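Local coordinates for protein titin (Homo sapiens, PDB 6H4L) that builds part of the sarcomeric M-band in muscle as a giant structural protein, here through one immunoglobulin-like domain, probably a structural link, at residues H7-T12 with C83-G88; I29-S34 with S61-L66. All coordinates share one frame; numbering follows the deposited sequence.

Contact 1 (H7-T12 with C83-G88)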
ATOM      1  N   HIS A   7      -8.839 -11.206  15.224  1.00 24.15           N
ATOM      2  CA  HIS A   7      -7.456 -11.607  15.022  1.00 22.16           C
ATOM      3  C   HIS A   7      -6.637 -10.491  14.385  1.00 20.64           C
ATOM      4  O   HIS A   7      -7.176  -9.620  13.712  1.00 21.93           O
ATOM      5  CB  HIS A   7      -7.382 -12.868  14.151  1.00 23.90           C
ATOM      6  CG  HIS A   7      -7.904 -12.683  12.758  1.00 21.12           C
ATOM      7  ND1 HIS A   7      -7.157 -12.096  11.758  1.00 22.71           N
ATOM      8  CD2 HIS A   7      -9.100 -12.993  12.203  1.00 27.50           C
ATOM      9  CE1 HIS A   7      -7.868 -12.066  10.643  1.00 24.76           C
ATOM     10  NE2 HIS A   7      -9.050 -12.602  10.885  1.00 27.58           N
ATOM     11  N   ALA A   8      -5.330 -10.539  14.620  1.00 22.72           N
ATOM     12  CA  ALA A   8      -4.399  -9.568  14.063  1.00 19.65           C
ATOM     13  C   ALA A   8      -4.399  -9.621  12.536  1.00 18.70           C
ATOM     14  O   ALA A   8      -4.617 -10.674  11.929  1.00 22.45           O
ATOM     15  CB  ALA A   8      -3.004  -9.825  14.589  1.00 22.42           C
ATOM     16  N   PRO A   9      -4.121  -8.481  11.909  1.00 20.30           N
ATOM     17  CA  PRO A   9      -4.073  -8.497  10.450  1.00 18.61           C
ATOM     18  C   PRO A   9      -3.013  -9.476   9.942  1.00 18.39           C
ATOM     19  O   PRO A   9      -1.931  -9.588  10.535  1.00 20.28           O
ATOM     20  CB  PRO A   9      -3.648  -7.062  10.117  1.00 17.52           C
ATOM     21  CG  PRO A   9      -4.109  -6.245  11.290  1.00 18.84           C
ATOM     22  CD  PRO A   9      -3.867  -7.142  12.475  1.00 20.56           C
ATOM     23  N   ARG A  10      -3.322 -10.173   8.855  1.00 19.73           N
ATOM     24  CA  ARG A  10      -2.357 -11.032   8.186  1.00 21.48           C
ATOM     25  C   ARG A  10      -2.437 -10.753   6.688  1.00 21.87           C
ATOM     26  O   ARG A  10      -3.525 -10.678   6.107  1.00 20.87           O
ATOM     27  CB  ARG A  10      -2.617 -12.506   8.488  1.00 30.88           C
ATOM     28  CG  ARG A  10      -4.031 -12.929   8.255  1.00 30.44           C
ATOM     29  CD  ARG A  10      -4.351 -14.256   8.967  1.00 37.51           C
ATOM     30  NE  ARG A  10      -5.721 -14.649   8.672  1.00 37.64           N
ATOM     31  CZ  ARG A  10      -6.585 -15.122   9.559  1.00 38.45           C
ATOM     32  NH1 ARG A  10      -6.226 -15.291  10.827  1.00 36.91           N
ATOM     33  NH2 ARG A  10      -7.811 -15.430   9.165  1.00 42.32           N
ATOM     34  N   ILE A  11      -1.280 -10.572   6.073  1.00 19.60           N
ATOM     35  CA  ILE A  11      -1.241 -10.240   4.660  1.00 18.64           C
ATOM     36  C   ILE A  11      -1.091 -11.528   3.875  1.00 21.59           C
ATOM     37  O   ILE A  11      -0.129 -12.274   4.071  1.00 28.38           O
ATOM     38  CB  ILE A  11      -0.106  -9.252   4.372  1.00 20.75           C
ATOM     39  CG1 ILE A  11      -0.390  -7.936   5.112  1.00 20.91           C
ATOM     40  CG2 ILE A  11       0.058  -9.034   2.848  1.00 22.99           C
ATOM     41  CD1 ILE A  11       0.728  -6.918   5.071  1.00 26.05           C
ATOM     42  N   THR A  12      -2.068 -11.796   3.013  1.00 20.25           N
ATOM     43  CA  THR A  12      -2.097 -13.041   2.249  1.00 22.56           C
ATOM     44  C   THR A  12      -1.643 -12.901   0.792  1.00 24.70           C
ATOM     45  O   THR A  12      -1.353 -13.901   0.131  1.00 27.90           O
ATOM     46  CB  THR A  12      -3.497 -13.679   2.260  1.00 26.41           C
ATOM     47  OG1 THR A  12      -4.415 -12.822   1.569  1.00 28.70           O
ATOM     48  CG2 THR A  12      -3.974 -13.927   3.693  1.00 28.05           C
ATOM     49  N   CYS A  83      -0.909  -2.257   8.417  1.00 17.85           N
ATOM     50  CA  CYS A  83      -2.295  -2.605   8.727  1.00 19.80           C
ATOM     51  C   CYS A  83      -2.396  -2.919  10.201  1.00 17.21           C
ATOM     52  O   CYS A  83      -1.684  -3.801  10.686  1.00 19.48           O
ATOM     53  CB  CYS A  83      -2.701  -3.868   7.978  1.00 20.02           C
ATOM     54  SG  CYS A  83      -2.476  -3.712   6.195  1.00 21.64           S
ATOM     55  N   THR A  84      -3.264  -2.210  10.913  1.00 15.85           N
ATOM     56  CA  THR A  84      -3.314  -2.332  12.371  1.00 18.13           C
ATOM     57  C   THR A  84      -4.736  -2.527  12.878  1.00 24.39           C
ATOM     58  O   THR A  84      -5.679  -1.915  12.392  1.00 23.09           O
ATOM     59  CB  THR A  84      -2.732  -1.064  13.041  1.00 21.50           C
ATOM     60  OG1 THR A  84      -1.394  -0.842  12.569  1.00 23.92           O
ATOM     61  CG2 THR A  84      -2.702  -1.206  14.564  1.00 29.89           C
ATOM     62  N   ASN A  85      -4.887  -3.396  13.865  1.00 20.37           N
ATOM     63  CA  ASN A  85      -6.082  -3.383  14.695  1.00 21.07           C
ATOM     64  C   ASN A  85      -5.666  -3.658  16.140  1.00 21.43           C
ATOM     65  O   ASN A  85      -4.472  -3.761  16.436  1.00 20.96           O
ATOM     66  CB  ASN A  85      -7.184  -4.329  14.166  1.00 22.56           C
ATOM     67  CG  ASN A  85      -6.848  -5.807  14.332  1.00 21.84           C
ATOM     68  OD1 ASN A  85      -5.887  -6.169  15.008  1.00 21.79           O
ATOM     69  ND2 ASN A  85      -7.662  -6.673  13.716  1.00 21.91           N
ATOM     70  N   TYR A  86      -6.625  -3.750  17.051  1.00 22.19           N
ATOM     71  CA  TYR A  86      -6.261  -3.879  18.459  1.00 26.84           C
ATOM     72  C   TYR A  86      -5.512  -5.176  18.766  1.00 25.04           C
ATOM     73  O   TYR A  86      -4.827  -5.276  19.780  1.00 25.99           O
ATOM     74  CB  TYR A  86      -7.484  -3.704  19.358  1.00 28.68           C
ATOM     75  CG  TYR A  86      -8.363  -4.929  19.498  1.00 23.60           C
ATOM     76  CD1 TYR A  86      -8.181  -5.808  20.557  1.00 30.29           C
ATOM     77  CD2 TYR A  86      -9.398  -5.178  18.603  1.00 24.58           C
ATOM     78  CE1 TYR A  86      -8.989  -6.921  20.714  1.00 28.30           C
ATOM     79  CE2 TYR A  86     -10.231  -6.294  18.759  1.00 26.69           C
ATOM     80  CZ  TYR A  86     -10.013  -7.157  19.818  1.00 27.40           C
ATOM     81  OH  TYR A  86     -10.816  -8.270  19.991  1.00 27.34           O
ATOM     82  N   LYS A  87      -5.635  -6.156  17.873  1.00 22.33           N
ATOM     83  CA  LYS A  87      -4.985  -7.451  18.033  1.00 23.13           C
ATOM     84  C   LYS A  87      -3.535  -7.506  17.566  1.00 24.92           C
ATOM     85  O   LYS A  87      -2.784  -8.381  18.002  1.00 26.41           O
ATOM     86  CB  LYS A  87      -5.775  -8.534  17.295  1.00 26.41           C
ATOM     87  CG  LYS A  87      -7.014  -8.986  18.011  1.00 28.55           C
ATOM     88  CD  LYS A  87      -6.616  -9.728  19.283  1.00 34.66           C
ATOM     89  CE  LYS A  87      -7.721 -10.601  19.799  1.00 41.76           C
ATOM     90  NZ  LYS A  87      -7.223 -11.381  20.961  1.00 36.08           N
ATOM     91  N   GLY A  88      -3.146  -6.611  16.655  1.00 21.12           N
ATOM     92  CA  GLY A  88      -1.789  -6.620  16.143  1.00 20.66           C
ATOM     93  C   GLY A  88      -1.598  -5.809  14.885  1.00 20.04           C
ATOM     94  O   GLY A  88      -2.427  -4.971  14.549  1.00 22.52           O
TER
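Asn85, last residue of strand 77-85, reaches across to strand 7-11 with its amide NH2. From CB, CG is set between the backbone N and the carbonyl carbon (chi1 71°), a crowded position that lays the amide back over its own turn. CG passes 3.8 Å from Pro9 CD. OD1 turns to its own loop: it accepts Lys87 N at 2.9 Å, closing an Asx turn, and takes a weak bond from Gly88 N. ND2 points the other way and gives a nearly straight hydrogen bond, 3.0 Å, to His7 O; that oxygen lies in the amide plane of Asn85, whereas ND2 stands above the carbonyl plane of His7. Asn85 ND2 also bonds to Pro36 O, so two carbonyls fix the flip of the amide. Residues 85-88 make a type I turn that links strands F and G into a hairpin of the I-set immunoglobulin domain; strand 7-11, the A strand, runs alongside at one end of the sandwich, bonded to strand 26-35 of the other sheet. Pro9 is buried between the sheets, against Val32 and Ala90. Its ring and the Asn85 side chain run antiparallel: CB meets Cys83 CB at 4.0 Å, CG approaches Cys83 O, and CD sits against both Gly88 O (3.3 Å) and Asn85 OD1. Farther round the turn, Lys87 CB rests on Ala8 N at 3.4 Å, and the chain kinks at chi2 and heads off from strand 7-11. Ala8 CB packs on Gly88 CA at 3.8 Å; Gly88, with phi 165°, lets the two backbones come close. On the other strand, His7 ND1 bonds to Ala8 O, while Arg10 NH1 lies over the centre of the His7 ring.

Contact 2 (I29-S34 with S61-L66)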
ATOM      1  N   ILE A  29      -0.938  -3.373  -5.004  1.00 18.03           N
ATOM      2  CA  ILE A  29      -2.134  -4.026  -4.470  1.00 17.61           C
ATOM      3  C   ILE A  29      -1.697  -5.107  -3.497  1.00 20.01           C
ATOM      4  O   ILE A  29      -0.755  -5.839  -3.769  1.00 19.72           O
ATOM      5  CB  ILE A  29      -2.983  -4.648  -5.595  1.00 22.42           C
ATOM      6  CG1 ILE A  29      -3.461  -3.566  -6.568  1.00 20.54           C
ATOM      7  CG2 ILE A  29      -4.197  -5.369  -5.012  1.00 26.94           C
ATOM      8  CD1 ILE A  29      -4.025  -4.110  -7.877  1.00 25.00           C
ATOM      9  N   LEU A  30      -2.371  -5.189  -2.355  1.00 17.23           N
ATOM     10  CA  LEU A  30      -2.131  -6.305  -1.440  1.00 18.10           C
ATOM     11  C   LEU A  30      -3.455  -6.739  -0.849  1.00 17.86           C
ATOM     12  O   LEU A  30      -4.471  -6.077  -1.014  1.00 18.91           O
ATOM     13  CB  LEU A  30      -1.126  -5.952  -0.345  1.00 19.85           C
ATOM     14  CG  LEU A  30      -1.465  -4.899   0.700  1.00 16.87           C
ATOM     15  CD1 LEU A  30      -0.646  -5.100   1.960  1.00 20.30           C
ATOM     16  CD2 LEU A  30      -1.154  -3.503   0.127  1.00 18.36           C
ATOM     17  N   ASN A  31      -3.467  -7.901  -0.203  1.00 17.67           N
ATOM     18  CA  ASN A  31      -4.680  -8.355   0.438  1.00 20.72           C
ATOM     19  C   ASN A  31      -4.405  -8.672   1.895  1.00 19.95           C
ATOM     20  O   ASN A  31      -3.436  -9.368   2.198  1.00 18.10           O
ATOM     21  CB  ASN A  31      -5.187  -9.627  -0.232  1.00 19.10           C
ATOM     22  CG  ASN A  31      -6.546 -10.033   0.271  1.00 21.33           C
ATOM     23  OD1 ASN A  31      -7.564  -9.467  -0.114  1.00 22.83           O
ATOM     24  ND2 ASN A  31      -6.567 -11.021   1.148  1.00 24.90           N
ATOM     25  N   VAL A  32      -5.235  -8.123   2.777  1.00 17.18           N
ATOM     26  CA  VAL A  32      -5.081  -8.345   4.221  1.00 18.73           C
ATOM     27  C   VAL A  32      -6.354  -8.984   4.762  1.00 18.97           C
ATOM     28  O   VAL A  32      -7.467  -8.651   4.337  1.00 19.21           O
ATOM     29  CB  VAL A  32      -4.763  -7.017   4.964  1.00 21.16           C
ATOM     30  CG1 VAL A  32      -5.929  -6.037   4.848  1.00 21.51           C
ATOM     31  CG2 VAL A  32      -4.376  -7.272   6.433  1.00 18.52           C
ATOM     32  N   GLN A  33      -6.185  -9.926   5.700  1.00 17.64           N
ATOM     33  CA  GLN A  33      -7.290 -10.510   6.435  1.00 18.45           C
ATOM     34  C   GLN A  33      -7.203  -9.949   7.842  1.00 17.70           C
ATOM     35  O   GLN A  33      -6.167 -10.069   8.497  1.00 21.62           O
ATOM     36  CB  GLN A  33      -7.153 -12.032   6.478  1.00 21.21           C
ATOM     37  CG  GLN A  33      -7.254 -12.692   5.096  1.00 22.06           C
ATOM     38  CD  GLN A  33      -7.044 -14.202   5.143  1.00 26.20           C
ATOM     39  OE1 GLN A  33      -6.504 -14.741   6.114  1.00 29.47           O
ATOM     40  NE2 GLN A  33      -7.468 -14.892   4.079  1.00 27.99           N
ATOM     41  N   SER A  34      -8.263  -9.290   8.285  1.00 18.76           N
ATOM     42  CA  SER A  34      -8.220  -8.579   9.567  1.00 19.33           C
ATOM     43  C   SER A  34      -9.610  -8.525  10.176  1.00 25.79           C
ATOM     44  O   SER A  34     -10.577  -8.240   9.483  1.00 27.24           O
ATOM     45  CB  SER A  34      -7.683  -7.149   9.341  1.00 20.12           C
ATOM     46  OG  SER A  34      -7.583  -6.413  10.542  1.00 23.68           O
ATOM     47  N   SER A  61     -12.880  -4.428   1.507  1.00 28.42           N
ATOM     48  CA  SER A  61     -12.970  -5.723   2.181  1.00 31.39           C
ATOM     49  C   SER A  61     -11.616  -6.422   2.353  1.00 27.72           C
ATOM     50  O   SER A  61     -11.538  -7.655   2.356  1.00 33.20           O
ATOM     51  CB  SER A  61     -13.943  -6.648   1.443  1.00 38.12           C
ATOM     52  OG  SER A  61     -15.203  -6.025   1.265  1.00 51.09           O
ATOM     53  N   GLY A  62     -10.554  -5.641   2.518  1.00 21.40           N
ATOM     54  CA  GLY A  62      -9.231  -6.212   2.714  1.00 22.62           C
ATOM     55  C   GLY A  62      -8.333  -6.160   1.484  1.00 16.09           C
ATOM     56  O   GLY A  62      -7.133  -6.398   1.582  1.00 19.12           O
ATOM     57  N   VAL A  63      -8.912  -5.861   0.330  1.00 17.99           N
ATOM     58  CA  VAL A  63      -8.077  -5.612  -0.847  1.00 17.51           C
ATOM     59  C   VAL A  63      -7.622  -4.157  -0.770  1.00 17.14           C
ATOM     60  O   VAL A  63      -8.460  -3.256  -0.808  1.00 18.17           O
ATOM     61  CB  VAL A  63      -8.839  -5.844  -2.152  1.00 18.15           C
ATOM     62  CG1 VAL A  63      -7.933  -5.546  -3.350  1.00 20.43           C
ATOM     63  CG2 VAL A  63      -9.358  -7.281  -2.233  1.00 22.76           C
ATOM     64  N   LEU A  64      -6.311  -3.939  -0.643  1.00 16.68           N
ATOM     65  CA  LEU A  64      -5.744  -2.607  -0.434  1.00 16.88           C
ATOM     66  C   LEU A  64      -5.070  -2.192  -1.726  1.00 20.01           C
ATOM     67  O   LEU A  64      -4.275  -2.958  -2.257  1.00 19.60           O
ATOM     68  CB  LEU A  64      -4.691  -2.645   0.668  1.00 17.04           C
ATOM     69  CG  LEU A  64      -5.142  -3.339   1.953  1.00 19.07           C
ATOM     70  CD1 LEU A  64      -4.017  -3.201   2.967  1.00 20.98           C
ATOM     71  CD2 LEU A  64      -6.428  -2.715   2.455  1.00 19.66           C
ATOM     72  N   THR A  65      -5.372  -0.993  -2.226  1.00 18.53           N
ATOM     73  CA  THR A  65      -4.752  -0.518  -3.470  1.00 17.93           C
ATOM     74  C   THR A  65      -4.198   0.874  -3.231  1.00 22.21           C
ATOM     75  O   THR A  65      -4.881   1.722  -2.643  1.00 23.01           O
ATOM     76  CB  THR A  65      -5.769  -0.466  -4.639  1.00 20.21           C
ATOM     77  OG1 THR A  65      -6.393  -1.757  -4.792  1.00 23.36           O
ATOM     78  CG2 THR A  65      -5.091  -0.073  -5.960  1.00 25.17           C
ATOM     79  N   LEU A  66      -2.954   1.086  -3.660  1.00 19.85           N
ATOM     80  CA  LEU A  66      -2.358   2.422  -3.702  1.00 17.38           C
ATOM     81  C   LEU A  66      -2.198   2.767  -5.162  1.00 20.73           C
ATOM     82  O   LEU A  66      -1.647   1.985  -5.925  1.00 24.38           O
ATOM     83  CB  LEU A  66      -0.983   2.440  -3.031  1.00 18.90           C
ATOM     84  CG  LEU A  66      -0.191   3.756  -3.207  1.00 21.53           C
ATOM     85  CD1 LEU A  66      -0.911   4.881  -2.488  1.00 25.94           C
ATOM     86  CD2 LEU A  66       1.245   3.618  -2.678  1.00 22.41           C
TER
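Strands 26-35 and 63-68, the B and E strands of the immunoglobulin sandwich, run side by side here as antiparallel neighbours in one sheet. Leu30 and Leu64 form a hydrogen-bonded pair: Leu30 N gives to Leu64 O at 2.9 Å, and Leu64 N returns the bond to Leu30 O at 2.8 Å, both in the plane of the accepting carbonyl. A third bond, Val32 N to Gly62 O, uses a lone pair of that oxygen and carries the ladder into the turn before strand 63-68. There Gly62 has a positive phi (103°), and its CA makes a CA-H...O contact of 3.4 Å with Val32 O.

The side chains divide between two faces. On the inner one, Leu64 crosses its partners obliquely. Its CB meets Leu30 CD2 at 3.7 Å, and CD1 reaches past Leu30 CG to touch Val32 CG1 at 3.9 Å. Leu30 CG takes the crowded position between backbone N and carbonyl carbon (chi1 66°), with Trp42 and Ala81 of the facing sheet packed against the side chain. On the outer face, Ile29 lies beside Val63 and Thr65, all three pointing the same way; Ile29 CG2 is 4.1 Å from Val63 CG1. Asn31, with CG anti to its backbone N (chi1 -172°), brings OD1 within 3.5 Å of Val63 CG2, while its ND2 is bonded to Thr12 OG1. Leu30, Val32 and Leu64 pack toward the core, Ile29, Asn31, Val63 and Thr65 on the outer face: such alternation is typical of the B and E strands of an immunoglobulin beta-sandwich.

Strands 7-11 and 26-35 are neighbours in one sheet, so contacts 1 and 2 meet along that seam, their centres 11 Å apart. Arg10 NE bonds to Gln33 OE1 at 2.7 Å, and Thr12 OG1 to Asn31 ND2 at 2.8 Å. Contact 2 lies nearer the middle of the domain, about 8 Å from the chain centre against about 15 Å for contact 1, and has more buried residues. It is a pairing within one sheet, built on backbone bonds with aliphatic packing on its inner face. Contact 1 instead bridges the two sheets at one end of the sandwich, through a single hydrogen bond from a side-chain amide and a proline ring.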